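PDB 4EVW: nucleoside-diphosphate-sugar pyrophosphorylase from Vibrio cholerae, which probably catalyses nucleotidyl transfer from a nucleoside triphosphate to a sugar phosphate, yielding a nucleoside-diphosphate sugar and pyrophosphate. Local coordinates for residues 35-40 with 112-117; 23-28 with 236-241; 158-163 with 208-213; 5-10 with 52-57. The protein carries 1 engineered substitution. One frame throughout, in Å; residues are numbered along the deposited sequence.

Contact 1 (35-40 with 112-117); sequences HSVNSF and FNIDTF
Ser36, which touches five residues of 112-117, has its carbonyl O gripped from one face of its plane by both donors of Ser39, OG at 2.7 Å and the backbone N. The hydroxyl of Ser36 is used separately: with OG anti to the backbone N (chi1 175°), it donates to Thr116 O at 3.0 Å, almost straight on to the carbonyl, while Ile114 CD1 presses on it at 3.5 Å. Aromatic contacts flank this polar centre. On one flank the edge of Phe40 meets the face of Phe112 with the planes at 85°, and Phe40 CE1 comes within 3.3 Å of Phe112 CD2. On the other, His35 CB sits over the face of Phe117, 3.7 Å from the ring centroid, while His35 NE2 bonds to Ala27 O. A buried serine thus anchors helix 32-37 to the type I turn Asn113-Thr116, just beyond central strand 109-111, in a Rossmann-like alpha/beta domain of the kind found in nucleotidyltransferases.

Contact 2 (23-28 with 236-241); sequences YMLEAH and DEYTDF
The C-terminal helix 235-243 is fastened to short strand 26-27 by Tyr238 and Phe241, aromatic residues three positions apart and thus on neighbouring turns of one helix flank. Tyr238 has its CG anti to the backbone N (chi1 171°), which starts the ring out toward the strand. Its OH donates to Glu26 O at 2.7 Å, an oxygen lying near the plane of the phenol ring. Leu25 covers one face of that ring, with CD1 4.2 Å from the centroid and displaced toward the rim. Ala27 CB fills the angle between the two aromatics, coming to 3.6 Å from Phe241 CE2. Beyond it, His28 turns its imidazole edge to the face of Phe241, the planes at 81° and CD2 3.8 Å from Phe241 CE2. The same imidazole donates through NE2 to Phe241 O at 2.7 Å, tying ring and backbone of one residue together. His35 also meets the Phe241 ring edge-to-face. Since His28 NE2 is the donor, it must carry a proton; the acceptor is a carbonyl near the C-terminal end of a helix, whose partial negative charge would be expected to favour the protonated imidazolium somewhat.

Contact 3 (158-163 with 208-213); sequences IQTAEK and LYNELI. Engineered in segment 208-213: Glu211 (natural residue Leu).
The carboxamide of Asn210 meets the backbone of Thr160 with both of its polar atoms. Thr160 O lies in the amide plane and accepts from Asn210 ND2 at 2.9 Å along a nearly linear N-H direction (173°), although the donor stands well above the plane of the accepting carbonyl. Asn210 OD1 in turn accepts from Thr160 N at 3.0 Å. The amide of Gln159 is turned 61° from that of Asn210, and its aliphatic CG passes 3.8 Å from Asn210 OD1. A second flat group, the Tyr209 ring, leads away from the strand to stack on Phe177, leaving its CB to touch Thr160 CG2 at 4.0 Å. OD1 has one more donor: a water 2.8 Å from Asn210 OD1 also donates to Ile158 O, extending the grip along the strand. Above that carbonyl, Ile213 CG2 packs 3.7 Å from Ile158 O. The hydroxyl of Thr160 is engaged separately, by Ala206 O. Strand 157-161 pairs with 146-149 through the backbone of Ile158, Gln159 and Ala161, so Asn210 takes the N-H and C=O of Thr160 on its other edge, where a further strand might have paired. Here a helix running nearly antiparallel to the strand (163°) supplies the partner: an edge strand of a beta hairpin closed by a bidentate side-chain amide.

Contact 4 (5-10 with 52-57); sequences PMAGMS and IVRNVY
Met6 and Ile52 hold the tight half of this contact, where strand 2-5 ends beside strand 49-54. Pro5 and Ile52 form a parallel beta bridge, and Met6 N donates to Ile52 O at 2.8 Å, close to the carbonyl direction. The selenomethionine side chain of Met6 starts out between its backbone N and carbonyl carbon (chi1 36°), a setting that brings CG within 3.2 Å of the same Ile52 O. From there it runs beside Val53 in the same direction, Met6 CG lying 4.0 Å from Val53 CG1, and both side chains reach helix 59-70. Pro5, Ala7 and Ile52 instead meet Thr90 of helix 87-100. Segment 5-10 is the loop between the first strand and helix 11-15, and its sequence and place are consistent with the glycine-containing signature loop that handles the nucleotide in sugar nucleotidyltransferases. Past Met6 N the direct backbone pairing stops. A water is wedged between the diverging backbones, donating to Met6 O at 2.6 Å and accepting from Arg54 N at 3.0 Å. Arg54 CD lies 3.1 Å from Ala7 O, and beyond it the chain bends at chi3 (137°). Its guanidinium makes a long, weak ion pair with Glu83, and on the solvent side the approach of Met9 CE to Arg54 NH1, 4.0 Å, is doubtful, since Met9 has two conformers.

Overall arrangement
Followed from the N terminus, the chain opens contact 4 at 5-10, contact 2 at 23-28 and contact 1 at 35-40 before anything closes. Residues 52-57 close contact 4 first, joining the first two parallel strands of the central sheet; its loop therefore crosses those of contacts 1 and 2. Residues 112-117 then close contact 1, bringing the end of strand 109-111 to helix 32-37. Contact 3 opens and closes later, in series with contacts 1 and 4, tying hairpin strand 157-161 to helix 208-214 on the far side of the chain's centre from the other three. Residues 236-241 finally close contact 2, whose long loop encloses contacts 1 and 3. Contacts 1, 2 and 4 touch one another.

Contact 1 (35-40 with 112-117)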
loop_
_atom_site.group_PDB
_atom_site.type_symbol
_atom_site.label_atom_id
_atom_site.label_comp_id
_atom_site.label_asym_id
_atom_site.label_seq_id
_atom_site.Cartn_x
_atom_site.Cartn_y
_atom_site.Cartn_z
ATOM N N HIS A 35 -0.266 -4.294 14.200
ATOM C CA HIS A 35 1.135 -3.906 14.068
ATOM C C HIS A 35 1.307 -2.987 12.862
ATOM O O HIS A 35 2.037 -1.999 12.917
ATOM C CB HIS A 35 2.025 -5.129 13.857
ATOM C CG HIS A 35 2.336 -5.881 15.113
ATOM N ND1 HIS A 35 3.083 -5.341 16.137
ATOM C CD2 HIS A 35 2.032 -7.143 15.493
ATOM C CE1 HIS A 35 3.228 -6.240 17.094
ATOM N NE2 HIS A 35 2.600 -7.342 16.727
ATOM N N SER A 36 0.637 -3.324 11.767
ATOM C CA SER A 36 0.750 -2.521 10.559
ATOM C C SER A 36 0.027 -1.182 10.645
ATOM O O SER A 36 0.608 -0.143 10.332
ATOM C CB SER A 36 0.238 -3.301 9.344
ATOM O OG SER A 36 0.236 -2.474 8.191
ATOM N N VAL A 37 -1.231 -1.195 11.072
ATOM C CA VAL A 37 -1.992 0.044 11.159
ATOM C C VAL A 37 -1.436 0.987 12.220
ATOM O O VAL A 37 -1.527 2.206 12.076
ATOM C CB VAL A 37 -3.490 -0.240 11.426
ATOM C CG1 VAL A 37 -4.270 1.065 11.531
ATOM C CG2 VAL A 37 -4.050 -1.083 10.290
ATOM N N ASN A 38 -0.846 0.434 13.278
ATOM C CA ASN A 38 -0.275 1.278 14.321
ATOM C C ASN A 38 0.872 2.137 13.807
ATOM O O ASN A 38 1.295 3.084 14.476
ATOM C CB ASN A 38 0.185 0.444 15.517
ATOM C CG ASN A 38 -0.881 0.355 16.582
ATOM O OD1 ASN A 38 -1.678 1.278 16.740
ATOM N ND2 ASN A 38 -0.899 -0.746 17.327
ATOM N N SER A 39 1.372 1.803 12.621
ATOM C CA SER A 39 2.432 2.585 11.995
ATOM C C SER A 39 1.951 4.026 11.940
ATOM O O SER A 39 2.726 4.965 12.113
ATOM C CB SER A 39 2.673 2.126 10.551
ATOM O OG SER A 39 3.146 0.792 10.482
ATOM N N PHE A 40 0.653 4.185 11.698
ATOM C CA PHE A 40 0.029 5.498 11.556
ATOM C C PHE A 40 -0.668 6.060 12.791
ATOM O O PHE A 40 -1.562 6.903 12.670
ATOM C CB PHE A 40 -0.981 5.442 10.413
ATOM C CG PHE A 40 -0.399 4.941 9.129
ATOM C CD1 PHE A 40 -0.491 3.598 8.777
ATOM C CD2 PHE A 40 0.268 5.814 8.279
ATOM C CE1 PHE A 40 0.080 3.134 7.590
ATOM C CE2 PHE A 40 0.838 5.364 7.096
ATOM C CZ PHE A 40 0.746 4.025 6.749
ATOM N N PHE A 112 -0.967 1.746 1.545
ATOM C CA PHE A 112 -0.005 1.011 2.345
ATOM C C PHE A 112 -0.497 -0.427 2.434
ATOM O O PHE A 112 -1.666 -0.695 2.187
ATOM C CB PHE A 112 0.054 1.633 3.734
ATOM C CG PHE A 112 1.167 1.113 4.585
ATOM C CD1 PHE A 112 2.493 1.295 4.207
ATOM C CD2 PHE A 112 0.892 0.454 5.776
ATOM C CE1 PHE A 112 3.533 0.829 5.011
ATOM C CE2 PHE A 112 1.919 -0.016 6.586
ATOM C CZ PHE A 112 3.242 0.172 6.205
ATOM N N ASN A 113 0.377 -1.361 2.779
ATOM C CA ASN A 113 -0.092 -2.732 2.866
ATOM C C ASN A 113 0.055 -3.293 4.267
ATOM O O ASN A 113 0.924 -2.884 5.043
ATOM C CB ASN A 113 0.612 -3.606 1.832
ATOM C CG ASN A 113 2.074 -3.771 2.112
ATOM O OD1 ASN A 113 2.473 -4.654 2.867
ATOM N ND2 ASN A 113 2.890 -2.915 1.512
ATOM N N ILE A 114 -0.813 -4.240 4.578
ATOM C CA ILE A 114 -0.849 -4.848 5.889
ATOM C C ILE A 114 0.341 -5.777 6.189
ATOM O O ILE A 114 0.488 -6.247 7.317
ATOM C CB ILE A 114 -2.214 -5.572 6.064
ATOM C CG1 ILE A 114 -2.720 -5.387 7.490
ATOM C CG2 ILE A 114 -2.105 -7.032 5.669
ATOM C CD1 ILE A 114 -2.973 -3.933 7.858
ATOM N N ASP A 115 1.198 -6.006 5.190
ATOM C CA ASP A 115 2.381 -6.867 5.347
ATOM C C ASP A 115 3.600 -6.083 5.816
ATOM O O ASP A 115 4.671 -6.652 6.010
ATOM C CB ASP A 115 2.791 -7.514 4.018
ATOM C CG ASP A 115 1.675 -8.283 3.363
ATOM O OD1 ASP A 115 0.974 -9.035 4.068
ATOM O OD2 ASP A 115 1.518 -8.146 2.131
ATOM N N THR A 116 3.434 -4.780 5.988
ATOM C CA THR A 116 4.553 -3.929 6.353
ATOM C C THR A 116 4.316 -3.112 7.611
ATOM O O THR A 116 3.196 -2.666 7.859
ATOM C CB THR A 116 4.841 -2.949 5.194
ATOM O OG1 THR A 116 4.909 -3.681 3.965
ATOM C CG2 THR A 116 6.149 -2.213 5.414
ATOM N N PHE A 117 5.366 -2.934 8.414
ATOM C CA PHE A 117 5.259 -2.100 9.607
ATOM C C PHE A 117 6.254 -0.962 9.459
ATOM O O PHE A 117 7.428 -1.170 9.125
ATOM C CB PHE A 117 5.595 -2.841 10.904
ATOM C CG PHE A 117 4.988 -4.199 11.007
ATOM C CD1 PHE A 117 3.757 -4.481 10.419
ATOM C CD2 PHE A 117 5.657 -5.207 11.686
ATOM C CE1 PHE A 117 3.204 -5.754 10.503
ATOM C CE2 PHE A 117 5.118 -6.483 11.781
ATOM C CZ PHE A 117 3.888 -6.760 11.186
#

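Contact 2 (23-28 with 236-241)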
loop_
_atom_site.group_PDB
_atom_site.type_symbol
_atom_site.label_atom_id
_atom_site.label_comp_id
_atom_site.label_asym_id
_atom_site.label_seq_id
_atom_site.Cartn_x
_atom_site.Cartn_y
_atom_site.Cartn_z
ATOM N N TYR A 23 -3.373 -11.350 8.299
ATOM C CA TYR A 23 -3.559 -10.157 9.120
ATOM C C TYR A 23 -4.196 -10.424 10.486
ATOM O O TYR A 23 -4.191 -9.550 11.358
ATOM C CB TYR A 23 -4.349 -9.083 8.358
ATOM C CG TYR A 23 -5.564 -9.581 7.615
ATOM C CD1 TYR A 23 -5.523 -9.787 6.235
ATOM C CD2 TYR A 23 -6.753 -9.843 8.289
ATOM C CE1 TYR A 23 -6.644 -10.243 5.542
ATOM C CE2 TYR A 23 -7.881 -10.301 7.607
ATOM C CZ TYR A 23 -7.818 -10.499 6.237
ATOM O OH TYR A 23 -8.928 -10.955 5.561
HETATM N N MSE A 24 -4.731 -11.629 10.681
HETATM C CA MSE A 24 -5.332 -11.990 11.966
HETATM C C MSE A 24 -4.355 -12.757 12.849
HETATM O O MSE A 24 -4.661 -13.059 14.006
HETATM C CB MSE A 24 -6.597 -12.834 11.766
HETATM C CG MSE A 24 -7.749 -12.083 11.126
HETATM SE SE MSE A 24 -9.386 -13.130 11.095
HETATM C CE MSE A 24 -10.521 -11.902 10.121
ATOM N N LEU A 25 -3.185 -13.088 12.309
ATOM C CA LEU A 25 -2.192 -13.808 13.096
ATOM C C LEU A 25 -1.694 -12.876 14.196
ATOM O O LEU A 25 -1.699 -11.655 14.029
ATOM C CB LEU A 25 -1.036 -14.279 12.207
ATOM C CG LEU A 25 -1.490 -15.275 11.129
ATOM C CD1 LEU A 25 -0.288 -15.810 10.373
ATOM C CD2 LEU A 25 -2.262 -16.420 11.789
ATOM N N GLU A 26 -1.277 -13.451 15.320
ATOM C CA GLU A 26 -0.821 -12.654 16.453
ATOM C C GLU A 26 0.683 -12.715 16.688
ATOM O O GLU A 26 1.345 -13.693 16.346
ATOM C CB GLU A 26 -1.566 -13.088 17.722
ATOM C CG GLU A 26 -3.080 -12.879 17.648
ATOM C CD GLU A 26 -3.819 -13.392 18.876
ATOM O OE1 GLU A 26 -3.436 -13.015 20.004
ATOM O OE2 GLU A 26 -4.787 -14.165 18.711
ATOM N N ALA A 27 1.215 -11.643 17.261
ATOM C CA ALA A 27 2.631 -11.555 17.567
ATOM C C ALA A 27 2.844 -10.481 18.623
ATOM O O ALA A 27 2.351 -9.358 18.496
ATOM C CB ALA A 27 3.435 -11.222 16.306
ATOM N N HIS A 28 3.557 -10.845 19.681
ATOM C CA HIS A 28 3.868 -9.913 20.755
ATOM C C HIS A 28 2.663 -9.191 21.351
ATOM O O HIS A 28 2.752 -8.015 21.711
ATOM C CB HIS A 28 4.886 -8.898 20.244
ATOM C CG HIS A 28 6.089 -9.529 19.617
ATOM N ND1 HIS A 28 6.889 -10.430 20.286
ATOM C CD2 HIS A 28 6.622 -9.400 18.378
ATOM C CE1 HIS A 28 7.863 -10.830 19.488
ATOM N NE2 HIS A 28 7.724 -10.220 18.324
ATOM N N ASP A 236 8.251 -17.094 6.656
ATOM C CA ASP A 236 9.563 -16.992 7.283
ATOM C C ASP A 236 9.764 -15.651 7.992
ATOM O O ASP A 236 10.373 -15.597 9.062
ATOM C CB ASP A 236 10.661 -17.226 6.244
ATOM C CG ASP A 236 10.803 -18.696 5.870
ATOM O OD1 ASP A 236 9.957 -19.507 6.305
ATOM O OD2 ASP A 236 11.757 -19.042 5.143
ATOM N N GLU A 237 9.246 -14.575 7.402
ATOM C CA GLU A 237 9.367 -13.251 8.015
ATOM C C GLU A 237 8.515 -13.175 9.278
ATOM O O GLU A 237 8.894 -12.527 10.253
ATOM C CB GLU A 237 8.933 -12.161 7.031
ATOM C CG GLU A 237 9.930 -11.911 5.913
ATOM C CD GLU A 237 9.370 -11.015 4.831
ATOM O OE1 GLU A 237 8.167 -10.686 4.895
ATOM O OE2 GLU A 237 10.126 -10.647 3.910
ATOM N N TYR A 238 7.358 -13.830 9.260
ATOM C CA TYR A 238 6.477 -13.845 10.424
ATOM C C TYR A 238 7.181 -14.596 11.555
ATOM O O TYR A 238 7.120 -14.195 12.721
ATOM C CB TYR A 238 5.141 -14.517 10.070
ATOM C CG TYR A 238 4.230 -14.782 11.248
ATOM C CD1 TYR A 238 3.793 -13.745 12.077
ATOM C CD2 TYR A 238 3.801 -16.079 11.537
ATOM C CE1 TYR A 238 2.951 -13.997 13.164
ATOM C CE2 TYR A 238 2.964 -16.339 12.615
ATOM C CZ TYR A 238 2.542 -15.299 13.425
ATOM O OH TYR A 238 1.714 -15.572 14.488
ATOM N N THR A 239 7.855 -15.687 11.204
ATOM C CA THR A 239 8.592 -16.477 12.185
ATOM C C THR A 239 9.711 -15.618 12.770
ATOM O O THR A 239 9.915 -15.596 13.984
ATOM C CB THR A 239 9.201 -17.740 11.536
ATOM O OG1 THR A 239 8.145 -18.605 11.101
ATOM C CG2 THR A 239 10.084 -18.487 12.527
ATOM N N ASP A 240 10.426 -14.904 11.903
ATOM C CA ASP A 240 11.515 -14.040 12.348
ATOM C C ASP A 240 10.999 -12.938 13.265
ATOM O O ASP A 240 11.643 -12.595 14.255
ATOM C CB ASP A 240 12.237 -13.408 11.153
ATOM C CG ASP A 240 12.962 -14.430 10.297
ATOM O OD1 ASP A 240 13.367 -15.480 10.840
ATOM O OD2 ASP A 240 13.141 -14.177 9.086
ATOM N N PHE A 241 9.837 -12.379 12.932
ATOM C CA PHE A 241 9.249 -11.319 13.745
ATOM C C PHE A 241 8.863 -11.873 15.109
ATOM O O PHE A 241 8.929 -11.171 16.119
ATOM C CB PHE A 241 8.014 -10.738 13.051
ATOM C CG PHE A 241 7.389 -9.587 13.787
ATOM C CD1 PHE A 241 8.125 -8.437 14.068
ATOM C CD2 PHE A 241 6.057 -9.645 14.188
ATOM C CE1 PHE A 241 7.542 -7.363 14.738
ATOM C CE2 PHE A 241 5.463 -8.577 14.858
ATOM C CZ PHE A 241 6.208 -7.433 15.134
#

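Contact 3 (158-163 with 208-213)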
loop_
_atom_site.group_PDB
_atom_site.type_symbol
_atom_site.label_atom_id
_atom_site.label_comp_id
_atom_site.label_asym_id
_atom_site.label_seq_id
_atom_site.Cartn_x
_atom_site.Cartn_y
_atom_site.Cartn_z
ATOM N N ILE A 158 11.986 9.241 -12.217
ATOM C CA ILE A 158 11.722 9.271 -13.649
ATOM C C ILE A 158 11.106 7.982 -14.169
ATOM O O ILE A 158 10.613 7.948 -15.287
ATOM C CB ILE A 158 13.013 9.545 -14.464
ATOM C CG1 ILE A 158 14.078 8.498 -14.133
ATOM C CG2 ILE A 158 13.518 10.950 -14.179
ATOM C CD1 ILE A 158 15.350 8.628 -14.963
ATOM N N GLN A 159 11.125 6.930 -13.361
ATOM C CA GLN A 159 10.572 5.648 -13.791
ATOM C C GLN A 159 10.424 4.678 -12.626
ATOM O O GLN A 159 11.172 4.750 -11.652
ATOM C CB GLN A 159 11.508 5.029 -14.846
ATOM C CG GLN A 159 11.048 3.712 -15.459
ATOM C CD GLN A 159 12.106 3.100 -16.376
ATOM O OE1 GLN A 159 13.064 3.767 -16.769
ATOM N NE2 GLN A 159 11.929 1.831 -16.725
ATOM N N THR A 160 9.441 3.787 -12.718
ATOM C CA THR A 160 9.250 2.755 -11.708
ATOM C C THR A 160 9.084 1.441 -12.471
ATOM O O THR A 160 8.688 1.439 -13.638
ATOM C CB THR A 160 7.989 2.964 -10.825
ATOM O OG1 THR A 160 6.816 2.952 -11.647
ATOM C CG2 THR A 160 8.074 4.270 -10.052
ATOM N N ALA A 161 9.414 0.338 -11.811
ATOM C CA ALA A 161 9.295 -0.996 -12.397
ATOM C C ALA A 161 8.931 -1.939 -11.260
ATOM O O ALA A 161 9.411 -1.770 -10.141
ATOM C CB ALA A 161 10.617 -1.419 -13.026
ATOM N N GLU A 162 8.086 -2.927 -11.528
ATOM C CA GLU A 162 7.701 -3.847 -10.467
ATOM C C GLU A 162 8.658 -5.025 -10.292
ATOM O O GLU A 162 8.803 -5.533 -9.185
ATOM C CB GLU A 162 6.278 -4.369 -10.686
ATOM C CG GLU A 162 5.737 -5.225 -9.534
ATOM C CD GLU A 162 5.396 -4.423 -8.282
ATOM O OE1 GLU A 162 5.227 -3.189 -8.388
ATOM O OE2 GLU A 162 5.277 -5.031 -7.192
ATOM N N LYS A 163 9.317 -5.474 -11.354
ATOM C CA LYS A 163 10.239 -6.597 -11.186
ATOM C C LYS A 163 11.600 -6.316 -11.788
ATOM O O LYS A 163 12.576 -7.002 -11.494
ATOM C CB LYS A 163 9.665 -7.869 -11.817
ATOM C CG LYS A 163 8.225 -8.168 -11.439
ATOM C CD LYS A 163 8.098 -9.219 -10.351
ATOM C CE LYS A 163 6.630 -9.469 -10.042
ATOM N NZ LYS A 163 6.411 -9.760 -8.601
ATOM N N LEU A 208 1.865 2.387 -11.832
ATOM C CA LEU A 208 0.960 3.500 -12.087
ATOM C C LEU A 208 1.674 4.837 -12.145
ATOM O O LEU A 208 1.244 5.740 -12.857
ATOM C CB LEU A 208 -0.156 3.558 -11.026
ATOM C CG LEU A 208 -1.075 2.339 -10.981
ATOM C CD1 LEU A 208 -2.273 2.607 -10.062
ATOM C CD2 LEU A 208 -1.549 2.022 -12.387
ATOM N N TYR A 209 2.769 4.975 -11.409
ATOM C CA TYR A 209 3.489 6.238 -11.418
ATOM C C TYR A 209 4.054 6.589 -12.797
ATOM O O TYR A 209 4.227 7.761 -13.116
ATOM C CB TYR A 209 4.597 6.217 -10.365
ATOM C CG TYR A 209 4.070 6.387 -8.959
ATOM C CD1 TYR A 209 3.749 7.653 -8.459
ATOM C CD2 TYR A 209 3.893 5.284 -8.126
ATOM C CE1 TYR A 209 3.274 7.812 -7.164
ATOM C CE2 TYR A 209 3.415 5.431 -6.827
ATOM C CZ TYR A 209 3.113 6.694 -6.353
ATOM O OH TYR A 209 2.679 6.832 -5.055
ATOM N N ASN A 210 4.320 5.585 -13.625
ATOM C CA ASN A 210 4.846 5.872 -14.959
ATOM C C ASN A 210 3.837 6.661 -15.780
ATOM O O ASN A 210 4.219 7.503 -16.590
ATOM C CB ASN A 210 5.236 4.580 -15.683
ATOM C CG ASN A 210 6.446 3.924 -15.059
ATOM O OD1 ASN A 210 7.435 4.591 -14.766
ATOM N ND2 ASN A 210 6.378 2.616 -14.853
ATOM N N GLU A 211 2.549 6.405 -15.558
ATOM C CA GLU A 211 1.508 7.132 -16.281
ATOM C C GLU A 211 1.523 8.593 -15.825
ATOM O O GLU A 211 1.372 9.515 -16.629
ATOM C CB GLU A 211 0.128 6.515 -16.003
ATOM C CG GLU A 211 -0.024 5.036 -16.386
ATOM C CD GLU A 211 -0.027 4.801 -17.893
ATOM O OE1 GLU A 211 -0.142 5.786 -18.653
ATOM O OE2 GLU A 211 0.076 3.629 -18.317
ATOM N N LEU A 212 1.713 8.806 -14.525
ATOM C CA LEU A 212 1.745 10.160 -13.979
ATOM C C LEU A 212 3.006 10.915 -14.403
ATOM O O LEU A 212 2.954 12.103 -14.731
ATOM C CB LEU A 212 1.648 10.114 -12.447
ATOM C CG LEU A 212 0.363 9.489 -11.884
ATOM C CD1 LEU A 212 0.333 9.646 -10.373
ATOM C CD2 LEU A 212 -0.854 10.164 -12.502
ATOM N N ILE A 213 4.141 10.226 -14.388
ATOM C CA ILE A 213 5.402 10.838 -14.789
ATOM C C ILE A 213 5.343 11.237 -16.267
ATOM O O ILE A 213 5.800 12.313 -16.645
ATOM C CB ILE A 213 6.580 9.865 -14.539
ATOM C CG1 ILE A 213 6.769 9.678 -13.031
ATOM C CG2 ILE A 213 7.869 10.397 -15.174
ATOM C CD1 ILE A 213 7.725 8.567 -12.658
HETATM O O HOH W 1 8.399 6.661 -16.471
#

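Contact 4 (5-10 with 52-57)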
loop_
_atom_site.group_PDB
_atom_site.type_symbol
_atom_site.label_atom_id
_atom_site.label_comp_id
_atom_site.label_asym_id
_atom_site.label_seq_id
_atom_site.Cartn_x
_atom_site.Cartn_y
_atom_site.Cartn_z
ATOM N N PRO A 5 -5.268 -1.728 1.136
ATOM C CA PRO A 5 -5.836 -2.813 0.362
ATOM C C PRO A 5 -5.496 -4.138 1.038
ATOM O O PRO A 5 -4.368 -4.408 1.255
ATOM C CB PRO A 5 -5.152 -2.673 -0.973
ATOM C CG PRO A 5 -3.916 -1.935 -0.696
ATOM C CD PRO A 5 -4.041 -1.194 0.550
HETATM N N MSE A 6 -6.474 -4.924 1.405
HETATM C CA MSE A 6 -6.199 -6.167 2.069
HETATM C C MSE A 6 -7.207 -7.208 1.673
HETATM O O MSE A 6 -7.698 -7.877 2.491
HETATM C CB MSE A 6 -6.172 -6.000 3.584
HETATM C CG MSE A 6 -7.159 -5.025 4.133
HETATM SE SE MSE A 6 -7.192 -4.808 6.095
HETATM C CE MSE A 6 -7.452 -6.598 6.665
ATOM N N ALA A 7 -7.454 -7.316 0.384
ATOM C CA ALA A 7 -8.441 -8.197 -0.150
ATOM C C ALA A 7 -7.805 -9.423 -0.744
ATOM O O ALA A 7 -8.472 -10.292 -1.185
ATOM C CB ALA A 7 -9.240 -7.508 -1.169
ATOM N N GLY A 8 -6.507 -9.476 -0.747
ATOM C CA GLY A 8 -5.801 -10.618 -1.298
ATOM C C GLY A 8 -6.057 -11.931 -0.583
ATOM O O GLY A 8 -7.048 -12.093 0.129
HETATM N N MSE A 9 -5.148 -12.878 -0.780
HETATM C CA MSE A 9 -5.264 -14.192 -0.173
HETATM C C MSE A 9 -3.927 -14.571 0.456
HETATM O O MSE A 9 -2.867 -14.280 -0.098
HETATM C CB MSE A 9 -5.673 -15.204 -1.248
HETATM C CG MSE A 9 -5.957 -16.605 -0.743
HETATM SE SE MSE A 9 -6.831 -17.674 -2.092
HETATM C CE MSE A 9 -8.670 -17.248 -1.670
ATOM N N SER A 10 -3.986 -15.218 1.616
ATOM C CA SER A 10 -2.793 -15.627 2.353
ATOM C C SER A 10 -2.318 -17.025 1.952
ATOM O O SER A 10 -2.044 -17.854 2.813
ATOM C CB SER A 10 -3.104 -15.609 3.854
ATOM O OG SER A 10 -3.809 -14.429 4.209
ATOM N N ILE A 52 -9.882 -1.866 2.707
ATOM C CA ILE A 52 -10.546 -2.573 1.617
ATOM C C ILE A 52 -10.330 -4.051 1.845
ATOM O O ILE A 52 -9.225 -4.569 1.698
ATOM C CB ILE A 52 -9.981 -2.154 0.253
ATOM C CG1 ILE A 52 -9.972 -0.623 0.152
ATOM C CG2 ILE A 52 -10.846 -2.732 -0.860
ATOM C CD1 ILE A 52 -9.215 -0.085 -1.057
ATOM N N VAL A 53 -11.408 -4.724 2.215
ATOM C CA VAL A 53 -11.344 -6.131 2.539
ATOM C C VAL A 53 -12.206 -6.983 1.649
ATOM O O VAL A 53 -12.974 -6.490 0.817
ATOM C CB VAL A 53 -11.836 -6.378 3.968
ATOM C CG1 VAL A 53 -11.081 -5.498 4.938
ATOM C CG2 VAL A 53 -13.329 -6.070 4.047
ATOM N N ARG A 54 -12.090 -8.282 1.868
ATOM C CA ARG A 54 -12.880 -9.225 1.117
ATOM C C ARG A 54 -13.918 -9.856 2.023
ATOM O O ARG A 54 -13.750 -9.888 3.242
ATOM C CB ARG A 54 -11.990 -10.290 0.549
ATOM C CG ARG A 54 -12.502 -10.702 -0.754
ATOM C CD ARG A 54 -11.414 -11.245 -1.581
ATOM N NE ARG A 54 -11.941 -12.421 -2.230
ATOM C CZ ARG A 54 -11.618 -13.657 -1.884
ATOM N NH1 ARG A 54 -10.748 -13.876 -0.903
ATOM N NH2 ARG A 54 -12.196 -14.673 -2.501
ATOM N N ASN A 55 -14.986 -10.370 1.422
ATOM C CA ASN A 55 -16.057 -10.990 2.190
ATOM C C ASN A 55 -15.715 -12.395 2.669
ATOM O O ASN A 55 -16.469 -13.335 2.433
ATOM C CB ASN A 55 -17.341 -11.020 1.357
ATOM C CG ASN A 55 -17.209 -11.863 0.106
ATOM O OD1 ASN A 55 -16.103 -12.146 -0.359
ATOM N ND2 ASN A 55 -18.346 -12.261 -0.459
ATOM N N VAL A 56 -14.577 -12.538 3.338
ATOM C CA VAL A 56 -14.156 -13.829 3.874
ATOM C C VAL A 56 -13.668 -13.689 5.314
ATOM O O VAL A 56 -13.252 -12.607 5.736
ATOM C CB VAL A 56 -13.022 -14.470 3.031
ATOM C CG1 VAL A 56 -13.565 -14.952 1.692
ATOM C CG2 VAL A 56 -11.899 -13.467 2.818
ATOM N N TYR A 57 -13.734 -14.793 6.057
ATOM C CA TYR A 57 -13.299 -14.853 7.453
ATOM C C TYR A 57 -13.852 -13.776 8.371
ATOM O O TYR A 57 -13.230 -13.450 9.382
ATOM C CB TYR A 57 -11.777 -14.806 7.530
ATOM C CG TYR A 57 -11.123 -15.950 6.822
ATOM C CD1 TYR A 57 -11.029 -17.207 7.420
ATOM C CD2 TYR A 57 -10.617 -15.789 5.537
ATOM C CE1 TYR A 57 -10.447 -18.276 6.751
ATOM C CE2 TYR A 57 -10.035 -16.846 4.860
ATOM C CZ TYR A 57 -9.949 -18.086 5.475
ATOM O OH TYR A 57 -9.359 -19.136 4.814
HETATM O O HOH W 2 -9.703 -9.327 3.330
#